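Local coordinates for MexT protein (Pseudomonas aeruginosa, PDB 6L33) that activates transcription of the MexEF-OprN efflux pump as a LysR-type regulator that probably binds DNA, represented here by its regulatory domain, at residues I58-S63 and R196-R201; V130-P135 and G141-G146. All coordinates share one frame; numbering follows the deposited sequence.

Contact 1 (I58-S63 and R196-R201)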
loop_
_atom_site.group_PDB
_atom_site.type_symbol
_atom_site.label_atom_id
_atom_site.label_comp_id
_atom_site.label_asym_id
_atom_site.label_seq_id
_atom_site.Cartn_x
_atom_site.Cartn_y
_atom_site.Cartn_z
ATOM N N ILE B 58 -7.727 14.541 -4.446
ATOM C CA ILE B 58 -7.670 14.869 -3.029
ATOM C C ILE B 58 -7.742 16.381 -2.895
ATOM O O ILE B 58 -7.407 17.129 -3.815
ATOM C CB ILE B 58 -6.393 14.332 -2.335
ATOM C CG1 ILE B 58 -5.145 15.054 -2.859
ATOM C CG2 ILE B 58 -6.272 12.821 -2.507
ATOM C CD1 ILE B 58 -3.854 14.645 -2.160
ATOM N N SER B 59 -8.205 16.832 -1.731
ATOM C CA SER B 59 -8.143 18.249 -1.401
ATOM C C SER B 59 -6.911 18.600 -0.587
ATOM O O SER B 59 -6.455 19.746 -0.629
ATOM C CB SER B 59 -9.396 18.675 -0.630
ATOM O OG SER B 59 -9.421 18.093 0.660
ATOM N N VAL B 60 -6.359 17.633 0.140
ATOM C CA VAL B 60 -5.186 17.848 0.973
ATOM C C VAL B 60 -4.460 16.518 1.097
ATOM O O VAL B 60 -5.075 15.449 1.044
ATOM C CB VAL B 60 -5.574 18.422 2.357
ATOM C CG1 VAL B 60 -6.493 17.461 3.092
ATOM C CG2 VAL B 60 -4.338 18.744 3.190
ATOM N N GLY B 61 -3.147 16.585 1.238
ATOM C CA GLY B 61 -2.349 15.389 1.417
ATOM C C GLY B 61 -1.304 15.592 2.490
ATOM O O GLY B 61 -0.789 16.693 2.687
ATOM N N VAL B 62 -1.008 14.506 3.197
ATOM C CA VAL B 62 0.097 14.450 4.145
ATOM C C VAL B 62 1.037 13.365 3.647
ATOM O O VAL B 62 0.744 12.169 3.771
ATOM C CB VAL B 62 -0.372 14.171 5.578
ATOM C CG1 VAL B 62 0.806 14.244 6.540
ATOM C CG2 VAL B 62 -1.453 15.162 5.976
ATOM N N SER B 63 2.168 13.783 3.089
ATOM C CA SER B 63 3.036 12.893 2.339
ATOM C C SER B 63 4.444 13.465 2.351
ATOM O O SER B 63 4.652 14.638 2.673
ATOM C CB SER B 63 2.542 12.733 0.895
ATOM O OG SER B 63 3.272 11.740 0.199
ATOM N N ARG B 196 -10.557 24.285 5.341
ATOM C CA ARG B 196 -9.811 24.812 6.480
ATOM C C ARG B 196 -10.087 23.987 7.728
ATOM O O ARG B 196 -9.178 23.714 8.523
ATOM C CB ARG B 196 -10.177 26.281 6.719
ATOM C CG ARG B 196 -9.916 26.781 8.141
ATOM C CD ARG B 196 -11.183 26.789 9.002
ATOM N NE ARG B 196 -10.868 26.927 10.423
ATOM C CZ ARG B 196 -11.719 26.666 11.410
ATOM N NH1 ARG B 196 -12.947 26.246 11.139
ATOM N NH2 ARG B 196 -11.341 26.823 12.671
ATOM N N TRP B 197 -11.342 23.579 7.910
ATOM C CA TRP B 197 -11.716 22.785 9.072
ATOM C C TRP B 197 -11.043 21.418 9.046
ATOM O O TRP B 197 -10.491 20.969 10.058
ATOM C CB TRP B 197 -13.237 22.646 9.123
ATOM C CG TRP B 197 -13.729 21.763 10.208
ATOM C CD1 TRP B 197 -13.900 22.094 11.520
ATOM C CD2 TRP B 197 -14.130 20.397 10.081
ATOM N NE1 TRP B 197 -14.380 21.015 12.219
ATOM C CE2 TRP B 197 -14.528 19.960 11.359
ATOM C CE3 TRP B 197 -14.186 19.499 9.012
ATOM C CZ2 TRP B 197 -14.979 18.667 11.595
ATOM C CZ3 TRP B 197 -14.633 18.217 9.248
ATOM C CH2 TRP B 197 -15.032 17.816 10.527
ATOM N N LEU B 198 -11.072 20.744 7.896
ATOM C CA LEU B 198 -10.430 19.437 7.789
ATOM C C LEU B 198 -8.930 19.542 8.033
ATOM O O LEU B 198 -8.353 18.742 8.779
ATOM C CB LEU B 198 -10.711 18.824 6.417
ATOM C CG LEU B 198 -9.935 17.549 6.080
ATOM C CD1 LEU B 198 -10.217 16.461 7.105
ATOM C CD2 LEU B 198 -10.273 17.073 4.677
ATOM N N ARG B 199 -8.282 20.535 7.417
ATOM C CA ARG B 199 -6.839 20.689 7.576
ATOM C C ARG B 199 -6.471 21.013 9.018
ATOM O O ARG B 199 -5.480 20.490 9.544
ATOM C CB ARG B 199 -6.319 21.769 6.628
ATOM C CG ARG B 199 -6.543 21.450 5.158
ATOM C CD ARG B 199 -5.682 22.318 4.261
ATOM N NE ARG B 199 -5.878 23.740 4.521
ATOM C CZ ARG B 199 -6.737 24.511 3.862
ATOM N NH1 ARG B 199 -7.490 23.997 2.897
ATOM N NH2 ARG B 199 -6.845 25.797 4.168
ATOM N N SER B 200 -7.255 21.871 9.677
ATOM C CA SER B 200 -6.997 22.147 11.086
ATOM C C SER B 200 -7.200 20.900 11.937
ATOM O O SER B 200 -6.547 20.745 12.976
ATOM C CB SER B 200 -7.886 23.289 11.580
ATOM O OG SER B 200 -9.257 22.928 11.564
ATOM N N ARG B 201 -8.080 19.993 11.507
ATOM C CA ARG B 201 -8.272 18.748 12.245
ATOM C C ARG B 201 -7.116 17.779 12.015
ATOM O O ARG B 201 -6.722 17.058 12.938
ATOM C CB ARG B 201 -9.604 18.103 11.859
ATOM C CG ARG B 201 -10.747 18.413 12.826
ATOM C CD ARG B 201 -10.932 19.915 12.992
ATOM N NE ARG B 201 -11.880 20.260 14.046
ATOM C CZ ARG B 201 -12.174 21.508 14.401
ATOM N NH1 ARG B 201 -11.594 22.528 13.785
ATOM N NH2 ARG B 201 -13.050 21.736 15.371
HETATM O O HOH W 1 -7.843 21.623 1.547
#

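Contact 2 (V130-P135 and G141-G146)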
loop_
_atom_site.group_PDB
_atom_site.type_symbol
_atom_site.label_atom_id
_atom_site.label_comp_id
_atom_site.label_asym_id
_atom_site.label_seq_id
_atom_site.Cartn_x
_atom_site.Cartn_y
_atom_site.Cartn_z
ATOM N N VAL B 130 20.641 -3.195 -6.500
ATOM C CA VAL B 130 19.271 -3.285 -6.012
ATOM C C VAL B 130 18.671 -4.583 -6.529
ATOM O O VAL B 130 18.721 -4.863 -7.732
ATOM C CB VAL B 130 18.444 -2.070 -6.465
ATOM C CG1 VAL B 130 16.982 -2.230 -6.046
ATOM C CG2 VAL B 130 19.037 -0.787 -5.903
ATOM N N VAL B 131 18.124 -5.390 -5.621
ATOM C CA VAL B 131 17.504 -6.661 -5.984
ATOM C C VAL B 131 15.994 -6.631 -5.861
ATOM O O VAL B 131 15.331 -7.575 -6.323
ATOM C CB VAL B 131 18.067 -7.828 -5.147
ATOM C CG1 VAL B 131 19.562 -7.981 -5.373
ATOM C CG2 VAL B 131 17.749 -7.617 -3.668
ATOM N N LEU B 132 15.427 -5.591 -5.257
ATOM C CA LEU B 132 14.000 -5.556 -4.975
ATOM C C LEU B 132 13.533 -4.112 -4.971
ATOM O O LEU B 132 14.129 -3.264 -4.302
ATOM C CB LEU B 132 13.692 -6.216 -3.629
ATOM C CG LEU B 132 12.211 -6.329 -3.273
ATOM C CD1 LEU B 132 11.545 -7.389 -4.136
ATOM C CD2 LEU B 132 12.038 -6.639 -1.795
ATOM N N ALA B 133 12.473 -3.839 -5.721
ATOM C CA ALA B 133 11.814 -2.541 -5.708
ATOM C C ALA B 133 10.375 -2.754 -5.269
ATOM O O ALA B 133 9.640 -3.523 -5.898
ATOM C CB ALA B 133 11.877 -1.871 -7.081
ATOM N N VAL B 134 9.983 -2.095 -4.186
ATOM C CA VAL B 134 8.624 -2.219 -3.666
ATOM C C VAL B 134 7.959 -0.850 -3.717
ATOM O O VAL B 134 8.652 0.176 -3.637
ATOM C CB VAL B 134 8.622 -2.800 -2.243
ATOM C CG1 VAL B 134 9.233 -4.196 -2.248
ATOM C CG2 VAL B 134 9.371 -1.884 -1.296
ATOM N N PRO B 135 6.636 -0.779 -3.855
ATOM C CA PRO B 135 5.955 0.517 -3.994
ATOM C C PRO B 135 5.511 1.168 -2.691
ATOM O O PRO B 135 4.818 2.190 -2.747
ATOM C CB PRO B 135 4.732 0.145 -4.844
ATOM C CG PRO B 135 4.411 -1.256 -4.423
ATOM C CD PRO B 135 5.717 -1.915 -4.052
ATOM N N GLY B 141 9.722 -5.023 6.457
ATOM C CA GLY B 141 10.419 -5.899 7.382
ATOM C C GLY B 141 10.179 -7.369 7.106
ATOM O O GLY B 141 11.074 -8.196 7.305
ATOM N N THR B 142 8.976 -7.714 6.645
ATOM C CA THR B 142 8.694 -9.093 6.266
ATOM C C THR B 142 9.494 -9.507 5.036
ATOM O O THR B 142 9.802 -10.691 4.863
ATOM C CB THR B 142 7.194 -9.267 6.016
ATOM O OG1 THR B 142 6.471 -8.955 7.212
ATOM C CG2 THR B 142 6.885 -10.690 5.646
ATOM N N LEU B 143 9.858 -8.549 4.184
ATOM C CA LEU B 143 10.616 -8.886 2.986
ATOM C C LEU B 143 12.113 -8.984 3.259
ATOM O O LEU B 143 12.810 -9.749 2.582
ATOM C CB LEU B 143 10.339 -7.858 1.886
ATOM C CG LEU B 143 8.864 -7.640 1.539
ATOM C CD1 LEU B 143 8.724 -6.792 0.281
ATOM C CD2 LEU B 143 8.132 -8.970 1.380
ATOM N N LEU B 144 12.627 -8.241 4.238
ATOM C CA LEU B 144 14.052 -8.290 4.545
ATOM C C LEU B 144 14.420 -9.385 5.537
ATOM O O LEU B 144 15.601 -9.745 5.622
ATOM C CB LEU B 144 14.531 -6.946 5.104
ATOM C CG LEU B 144 14.182 -5.684 4.317
ATOM C CD1 LEU B 144 14.687 -4.451 5.046
ATOM C CD2 LEU B 144 14.760 -5.759 2.921
ATOM N N ALA B 145 13.446 -9.914 6.279
ATOM C CA ALA B 145 13.736 -10.854 7.355
ATOM C C ALA B 145 14.497 -12.070 6.839
ATOM O O ALA B 145 14.180 -12.624 5.783
ATOM C CB ALA B 145 12.436 -11.298 8.032
ATOM N N GLY B 146 15.515 -12.482 7.593
ATOM C CA GLY B 146 16.307 -13.637 7.217
ATOM C C GLY B 146 17.185 -13.450 6.002
ATOM O O GLY B 146 17.677 -14.442 5.455
#

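Contact 1 (I58-S63 and R196-R201)
Val60 meets two consecutive residues of the helix with its two methyls. CG1 lies 4.1 Å from CD2 of Leu198, and CG2 lies 4.0 Å from both CD and CG of Arg199, so the valine straddles the leucine branch and the arginine's aliphatic part. Val60 and Leu198 both leave their backbones toward the opposite segment, whereas Arg199 starts off to one side and its CG and CD pass across CG2 of the valine at a slant. The split follows from chi1 of 60° at Val60, which puts CG2 anti to the backbone N and CG1 between N and the carbonyl carbon. Ser59 adds a looser touch, its OG 4.2 Å from Leu198 CD2; the hydroxyl's main polar partner is Glu195, just before Arg196, with a weak bond to Arg11 O besides.

No direct hydrogen bond joins the segments. A water bridges them instead, giving a proton to Ser59 O at 3.2 Å and accepting one from Arg199 NH1 at 2.8 Å, in the plane of the guanidinium. A bend at chi3 (-55°) turns that group back along the helix, with CA of Arg196 lying 3.9 Å above one face near its rim. NH1 also bonds Gln189 O, and Trp185 makes a cation-pi contact with the group.

Further out, strand 60-62 is an inner strand of one mixed sheet of the periplasmic-binding-protein-like regulatory domain, and helix 193-203 packs on it. Val60 and Leu198 also touch Ile12 of the neighbouring strand 9-14. Valine and leucine methyls and the arginine's methylenes therefore hold helix against sheet, while the charged end turns away from the valine to water, a carbonyl and an aromatic ring, with a weak, long ion pair to Asp190 as well, probably easing the cost of burying it.

Contact 2 (V130-P135 and G141-G146)
Leu143 puts a single methyl, CD1, against two side chains of the strand. Val134 meets it tip to tip, with CG1 3.7 Å from that methyl; Leu132 comes in at about a right angle to the leucine, its CD2 3.9 Å from the same atom. CD1 is the shared point of both contacts, and its partners are two residues apart on the strand, as expected for one face. With CG anti to the backbone N (chi1 -176°), Leu132 reaches out so that CD2 meets Leu143; at Val134 the branch anti to the carbonyl carbon (chi1 -61°) does the touching.

Strand 129-134 is an outermost strand, within this chain, of the second mixed sheet in this periplasmic-binding-protein-like domain, bonded through its backbone to strand 103-107, and the chain returns by helix 140-144 to pack over it. Backbones stay well separated, 9.3 Å between CA of Leu132 and CA of Leu143, so side chains alone close the gap. A second subunit also borders the contact: Leu132 and Ala133 pair in parallel with one of its strands, continuing the sheet, while Leu132 packs on Leu39 and Leu143 on Leu27 of that subunit.

Overall arrangement
Both contacts set a helix against a strand through buried aliphatic side chains, without a direct hydrogen bond across, yet they belong to different sheets on opposite sides of the chain's centre. Their centres are 31 Å apart, their nearest atoms about 10 Å. Contact 1 ties segments 133 residues apart and encloses contact 2 along the chain; contact 2 closes a short strand-to-helix connection. The chemistry differs with position: contact 1 uses an inner strand, is untouched by the other subunit, and adds a water-linked arginine to its methyl packing. Contact 2 uses a strand at the edge of this chain's sheet, which the second subunit continues, is wholly apolar, and shares its leucines with the dimer interface.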